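Local coordinates for mitotic checkpoint control protein kinase BUB1 (Drosophila melanogaster, PDB 6JKK), which is a mitotic checkpoint protein that probably binds ATP and acts as a protein kinase at the kinetochore, represented here by its kinase domain, at residues Q221-V226 against P242-L247; G177-D182 against I212-F217. One frame throughout, in Å; residues are numbered along the deposited sequence.

How the interactions relate
Both interactions lie in the protein kinase domain, on the same side of the chain's centre, with about 10 Å between their own centres. Along the sequence they come in series. Interaction 2 pairs strand 178-179, leading into the catalytic loop, with strand 212-213, early in the activation segment; interaction 1 then holds 221-226, in the middle of that segment, against 242-247, which leads into helix 246-261. They meet by packing: Tyr245 and Phe223 on Met214, and Tyr245 and the Thr244 backbone on Ile179. The early and middle parts of the activation segment are thereby joined to the base of the catalytic loop; helix 246-261 follows directly and contacts 177-182 through Leu247 and Asp248.

Interaction 1: residues Q221-V226 against P242-L247; sequences QTFNYV and PWTYQL
An isolated antiparallel bridge in the activation segment of the kinase domain joins Phe223 to Trp243 as a hydrogen-bonded pair. Trp243 N donates to Phe223 O over 2.7 Å, and Phe223 N returns a bond to Trp243 O over 3.0 Å. A third bond comes from the indole: Trp243 NE1 reaches Tyr225 O at 2.9 Å, and the acceptor lies close to the ring plane, so the indole edge clamps the loop two residues beyond the bridge. In the Trp243 side chain, chi1 of 53° sets CG between the backbone N and the carbonyl carbon. In kinase terms this links the activation segment to the entry of helix 246-261; only Phe223 and Trp243 pair, and the segments run at 110° to each other, consistent with a single bridge. Phe223 CB sits over the six-membered indole ring of Trp243, 4.0 Å from its centroid and 12° off the normal, while the phenyl ring meets the indole obliquely, Phe223 CD2 lying 3.7 Å from Trp243 CZ3. An alanine in place of Trp243 would probably leave Tyr225 O without its indole donor and open a gap under Phe223, with the two backbone bonds of the bridge still possible. Beside the pair, Thr244 CG2 lies 3.3 Å from Gln221 O, and Thr222 OG1 rests 3.6 Å from Pro242 CB. Gln246 OE1 accepts from Thr244 N, bridging the turn into the helix. Helix 235-238 meets Trp243 through Glu236 and Met237.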
loop_
_atom_site.group_PDB
_atom_site.type_symbol
_atom_site.label_atom_id
_atom_site.label_comp_id
_atom_site.label_asym_id
_atom_site.label_seq_id
_atom_site.Cartn_x
_atom_site.Cartn_y
_atom_site.Cartn_z
ATOM N N GLN A 221 -0.276 -21.796 8.047
ATOM C CA GLN A 221 -1.601 -21.408 7.578
ATOM C C GLN A 221 -1.530 -20.856 6.156
ATOM O O GLN A 221 -0.632 -20.074 5.833
ATOM C CB GLN A 221 -2.187 -20.334 8.493
ATOM C CG GLN A 221 -3.548 -19.810 8.054
ATOM C CD GLN A 221 -4.699 -20.687 8.525
ATOM O OE1 GLN A 221 -4.889 -20.889 9.725
ATOM N NE2 GLN A 221 -5.478 -21.204 7.581
ATOM N N THR A 222 -2.473 -21.274 5.315
ATOM C CA THR A 222 -2.636 -20.719 3.972
ATOM C C THR A 222 -4.106 -20.382 3.739
ATOM O O THR A 222 -4.971 -20.758 4.535
ATOM C CB THR A 222 -2.167 -21.697 2.875
ATOM O OG1 THR A 222 -3.000 -22.864 2.870
ATOM C CG2 THR A 222 -0.732 -22.109 3.107
ATOM N N PHE A 223 -4.382 -19.667 2.653
ATOM C CA PHE A 223 -5.753 -19.322 2.292
ATOM C C PHE A 223 -6.021 -19.720 0.845
ATOM O O PHE A 223 -5.086 -19.887 0.063
ATOM C CB PHE A 223 -5.989 -17.820 2.461
ATOM C CG PHE A 223 -5.325 -17.233 3.671
ATOM C CD1 PHE A 223 -5.829 -17.470 4.943
ATOM C CD2 PHE A 223 -4.200 -16.434 3.533
ATOM C CE1 PHE A 223 -5.217 -16.925 6.060
ATOM C CE2 PHE A 223 -3.578 -15.887 4.640
ATOM C CZ PHE A 223 -4.088 -16.130 5.906
ATOM N N ASN A 224 -7.290 -19.876 0.486
ATOM C CA ASN A 224 -7.645 -20.187 -0.899
ATOM C C ASN A 224 -8.901 -19.451 -1.362
ATOM O O ASN A 224 -9.547 -19.849 -2.336
ATOM C CB ASN A 224 -7.776 -21.702 -1.110
ATOM C CG ASN A 224 -8.638 -22.366 -0.053
ATOM O OD1 ASN A 224 -9.589 -21.770 0.452
ATOM N ND2 ASN A 224 -8.306 -23.605 0.292
ATOM N N TYR A 225 -9.238 -18.382 -0.643
ATOM C CA TYR A 225 -10.295 -17.462 -1.046
ATOM C C TYR A 225 -9.942 -16.882 -2.404
ATOM O O TYR A 225 -8.770 -16.628 -2.697
ATOM C CB TYR A 225 -10.450 -16.341 -0.009
ATOM C CG TYR A 225 -11.351 -15.194 -0.430
ATOM C CD1 TYR A 225 -12.713 -15.209 -0.141
ATOM C CD2 TYR A 225 -10.837 -14.090 -1.102
ATOM C CE1 TYR A 225 -13.535 -14.160 -0.516
ATOM C CE2 TYR A 225 -11.648 -13.042 -1.483
ATOM C CZ TYR A 225 -12.994 -13.081 -1.189
ATOM O OH TYR A 225 -13.791 -12.030 -1.575
ATOM N N VAL A 226 -10.958 -16.682 -3.235
ATOM C CA VAL A 226 -10.750 -16.198 -4.592
ATOM C C VAL A 226 -11.544 -14.919 -4.852
ATOM O O VAL A 226 -12.771 -14.911 -4.728
ATOM C CB VAL A 226 -11.127 -17.286 -5.628
ATOM C CG1 VAL A 226 -11.181 -16.705 -7.029
ATOM C CG2 VAL A 226 -10.144 -18.454 -5.569
ATOM N N PRO A 242 -3.587 -22.552 -2.946
ATOM C CA PRO A 242 -3.458 -21.753 -1.725
ATOM C C PRO A 242 -2.471 -20.600 -1.888
ATOM O O PRO A 242 -1.558 -20.688 -2.710
ATOM C CB PRO A 242 -2.925 -22.766 -0.707
ATOM C CG PRO A 242 -2.262 -23.820 -1.531
ATOM C CD PRO A 242 -3.107 -23.932 -2.752
ATOM N N TRP A 243 -2.659 -19.537 -1.110
ATOM C CA TRP A 243 -1.785 -18.368 -1.161
ATOM C C TRP A 243 -1.690 -17.713 0.207
ATOM O O TRP A 243 -2.595 -17.838 1.027
ATOM C CB TRP A 243 -2.320 -17.338 -2.158
ATOM C CG TRP A 243 -3.744 -16.972 -1.908
ATOM C CD1 TRP A 243 -4.847 -17.541 -2.476
ATOM C CD2 TRP A 243 -4.228 -15.952 -1.026
ATOM N NE1 TRP A 243 -5.987 -16.939 -2.001
ATOM C CE2 TRP A 243 -5.633 -15.959 -1.109
ATOM C CE3 TRP A 243 -3.608 -15.034 -0.172
ATOM C CZ2 TRP A 243 -6.427 -15.084 -0.369
ATOM C CZ3 TRP A 243 -4.396 -14.167 0.558
ATOM C CH2 TRP A 243 -5.788 -14.194 0.455
ATOM N N THR A 244 -0.584 -17.017 0.440
ATOM C CA THR A 244 -0.464 -16.094 1.560
ATOM C C THR A 244 0.148 -14.809 1.020
ATOM O O THR A 244 -0.549 -13.980 0.438
ATOM C CB THR A 244 0.412 -16.659 2.703
ATOM O OG1 THR A 244 1.672 -17.101 2.175
ATOM C CG2 THR A 244 -0.287 -17.823 3.396
ATOM N N TYR A 245 1.460 -14.664 1.181
ATOM C CA TYR A 245 2.153 -13.435 0.782
ATOM C C TYR A 245 2.155 -13.183 -0.731
ATOM O O TYR A 245 2.370 -12.050 -1.169
ATOM C CB TYR A 245 3.586 -13.427 1.338
ATOM C CG TYR A 245 3.640 -13.550 2.847
ATOM C CD1 TYR A 245 3.523 -12.428 3.663
ATOM C CD2 TYR A 245 3.806 -14.787 3.457
ATOM C CE1 TYR A 245 3.568 -12.538 5.042
ATOM C CE2 TYR A 245 3.851 -14.906 4.830
ATOM C CZ TYR A 245 3.734 -13.780 5.618
ATOM O OH TYR A 245 3.780 -13.904 6.990
ATOM N N GLN A 246 1.904 -14.224 -1.526
ATOM C CA GLN A 246 1.861 -14.082 -2.987
ATOM C C GLN A 246 0.876 -13.004 -3.434
ATOM O O GLN A 246 1.063 -12.374 -4.485
ATOM C CB GLN A 246 1.489 -15.408 -3.663
ATOM C CG GLN A 246 2.412 -16.590 -3.351
ATOM C CD GLN A 246 1.947 -17.395 -2.151
ATOM O OE1 GLN A 246 1.560 -16.834 -1.127
ATOM N NE2 GLN A 246 1.974 -18.720 -2.276
ATOM N N LEU A 247 -0.176 -12.797 -2.640
ATOM C CA LEU A 247 -1.214 -11.816 -2.974
ATOM C C LEU A 247 -0.637 -10.404 -3.064
ATOM O O LEU A 247 -0.996 -9.628 -3.957
ATOM C CB LEU A 247 -2.356 -11.862 -1.946
ATOM C CG LEU A 247 -3.568 -10.969 -2.227
ATOM C CD1 LEU A 247 -4.218 -11.360 -3.551
ATOM C CD2 LEU A 247 -4.587 -11.020 -1.102
#

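Interaction 2: residues G177-D182 against I212-F217; sequences GIIHAD and IDMKLF
The carboxylate of Asp213 is held between two unlike neighbours: Ile178 CD1 lies over one face, 3.9 Å from Asp213 CG, and Lys215 N donates to OD1 from above the other, 55° out of the plane, closing an Asx turn. OD2 is bound by Tyr96 and forms a salt bridge with Arg104, both on helix 92-104. The His180 ring has Asp182 CA at its edge; ND1 accepts from Asp182 N and NE2 is bonded to Ile206 O. This is the short antiparallel ribbon of protein kinases that joins the approach to the catalytic loop, with His-Ala-Asp where most kinases carry His-Arg-Asp, to the early part of the activation segment. Its directions differ by 169°. Ile179 and Ile212 form the hydrogen-bonded pair: Ile179 N to Ile212 O is 2.9 Å and Ile212 N to Ile179 O is 2.8 Å. Ile178 and Asp213 are the non-hydrogen-bonded pair. Beyond them Met214 N donates to Gly177 O over 2.8 Å. Gly177 has positive phi in the Schellman motif that ends helix 156-175, and a CB there would lie only 3.3 Å from Lys215 CG. Asp248 of helix 246-261 accepts from the backbone N of His180 and of Ala181, tying the loop to that helix. On the face shared by the two isoleucines, Ile179 CB and Ile212 CB stand 4.0 Å apart. Met214, its chain bent at chi2, brings SD to 3.7 Å from Ile179 CD1.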
loop_
_atom_site.group_PDB
_atom_site.type_symbol
_atom_site.label_atom_id
_atom_site.label_comp_id
_atom_site.label_asym_id
_atom_site.label_seq_id
_atom_site.Cartn_x
_atom_site.Cartn_y
_atom_site.Cartn_z
ATOM N N GLY A 177 4.989 -10.223 9.471
ATOM C CA GLY A 177 3.879 -11.166 9.414
ATOM C C GLY A 177 2.556 -10.543 9.005
ATOM O O GLY A 177 1.479 -11.045 9.352
ATOM N N ILE A 178 2.629 -9.449 8.253
ATOM C CA ILE A 178 1.425 -8.768 7.788
ATOM C C ILE A 178 1.320 -8.805 6.260
ATOM O O ILE A 178 2.294 -8.514 5.559
ATOM C CB ILE A 178 1.393 -7.298 8.277
ATOM C CG1 ILE A 178 1.494 -7.242 9.808
ATOM C CG2 ILE A 178 0.128 -6.576 7.775
ATOM C CD1 ILE A 178 0.162 -7.454 10.512
ATOM N N ILE A 179 0.146 -9.187 5.756
ATOM C CA ILE A 179 -0.145 -9.106 4.327
ATOM C C ILE A 179 -1.072 -7.912 4.125
ATOM O O ILE A 179 -2.135 -7.847 4.735
ATOM C CB ILE A 179 -0.810 -10.400 3.812
ATOM C CG1 ILE A 179 0.110 -11.596 4.070
ATOM C CG2 ILE A 179 -1.118 -10.296 2.317
ATOM C CD1 ILE A 179 -0.572 -12.954 3.963
ATOM N N HIS A 180 -0.656 -6.952 3.300
ATOM C CA HIS A 180 -1.468 -5.755 3.085
ATOM C C HIS A 180 -2.804 -6.134 2.445
ATOM O O HIS A 180 -3.865 -5.639 2.848
ATOM C CB HIS A 180 -0.722 -4.734 2.218
ATOM C CG HIS A 180 -1.511 -3.490 1.951
ATOM N ND1 HIS A 180 -2.508 -3.433 1.002
ATOM C CD2 HIS A 180 -1.466 -2.266 2.526
ATOM C CE1 HIS A 180 -3.042 -2.225 1.000
ATOM N NE2 HIS A 180 -2.424 -1.495 1.912
ATOM N N ALA A 181 -2.723 -7.002 1.436
ATOM C CA ALA A 181 -3.876 -7.639 0.793
ATOM C C ALA A 181 -4.678 -6.765 -0.186
ATOM O O ALA A 181 -5.627 -7.243 -0.800
ATOM C CB ALA A 181 -4.798 -8.315 1.835
ATOM N N ASP A 182 -4.293 -5.503 -0.347
ATOM C CA ASP A 182 -4.928 -4.655 -1.362
ATOM C C ASP A 182 -3.892 -3.712 -1.966
ATOM O O ASP A 182 -4.138 -2.513 -2.113
ATOM C CB ASP A 182 -6.098 -3.868 -0.754
ATOM C CG ASP A 182 -7.031 -3.272 -1.808
ATOM O OD1 ASP A 182 -7.077 -3.782 -2.949
ATOM O OD2 ASP A 182 -7.730 -2.293 -1.479
ATOM N N ILE A 212 -4.044 -8.715 6.541
ATOM C CA ILE A 212 -4.075 -10.012 7.215
ATOM C C ILE A 212 -2.909 -10.134 8.191
ATOM O O ILE A 212 -1.765 -9.892 7.812
ATOM C CB ILE A 212 -3.980 -11.152 6.185
ATOM C CG1 ILE A 212 -5.141 -11.077 5.191
ATOM C CG2 ILE A 212 -3.932 -12.517 6.874
ATOM C CD1 ILE A 212 -4.968 -11.998 3.998
ATOM N N ASP A 213 -3.193 -10.497 9.442
ATOM C CA ASP A 213 -2.131 -10.720 10.417
ATOM C C ASP A 213 -1.854 -12.212 10.558
ATOM O O ASP A 213 -2.636 -12.941 11.171
ATOM C CB ASP A 213 -2.485 -10.103 11.775
ATOM C CG ASP A 213 -1.360 -10.232 12.791
ATOM O OD1 ASP A 213 -0.267 -10.729 12.432
ATOM O OD2 ASP A 213 -1.571 -9.835 13.956
ATOM N N MET A 214 -0.733 -12.653 9.994
ATOM C CA MET A 214 -0.369 -14.068 10.014
ATOM C C MET A 214 -0.017 -14.572 11.414
ATOM O O MET A 214 -0.043 -15.779 11.663
ATOM C CB MET A 214 0.790 -14.337 9.046
ATOM C CG MET A 214 0.456 -14.056 7.595
ATOM S SD MET A 214 -0.881 -15.097 6.982
ATOM C CE MET A 214 -0.048 -16.679 6.885
ATOM N N LYS A 215 0.306 -13.654 12.326
ATOM C CA LYS A 215 0.666 -14.032 13.693
ATOM C C LYS A 215 -0.543 -14.524 14.492
ATOM O O LYS A 215 -0.394 -15.115 15.566
ATOM C CB LYS A 215 1.362 -12.875 14.421
ATOM C CG LYS A 215 2.733 -12.518 13.845
ATOM C CD LYS A 215 3.569 -11.707 14.835
ATOM C CE LYS A 215 4.895 -11.264 14.220
ATOM N NZ LYS A 215 5.790 -12.418 13.897
ATOM N N LEU A 216 -1.736 -14.288 13.957
ATOM C CA LEU A 216 -2.970 -14.740 14.595
ATOM C C LEU A 216 -3.368 -16.141 14.133
ATOM O O LEU A 216 -4.369 -16.690 14.593
ATOM C CB LEU A 216 -4.106 -13.757 14.310
ATOM C CG LEU A 216 -3.985 -12.383 14.965
ATOM C CD1 LEU A 216 -5.203 -11.529 14.659
ATOM C CD2 LEU A 216 -3.805 -12.535 16.460
ATOM N N PHE A 217 -2.580 -16.714 13.228
ATOM C CA PHE A 217 -2.877 -18.031 12.679
ATOM C C PHE A 217 -1.724 -18.984 12.958
ATOM O O PHE A 217 -0.613 -18.542 13.248
ATOM C CB PHE A 217 -3.124 -17.919 11.169
ATOM C CG PHE A 217 -4.287 -17.041 10.809
ATOM C CD1 PHE A 217 -5.526 -17.232 11.405
ATOM C CD2 PHE A 217 -4.141 -16.017 9.881
ATOM C CE1 PHE A 217 -6.602 -16.425 11.082
ATOM C CE2 PHE A 217 -5.210 -15.206 9.552
ATOM C CZ PHE A 217 -6.443 -15.409 10.156
#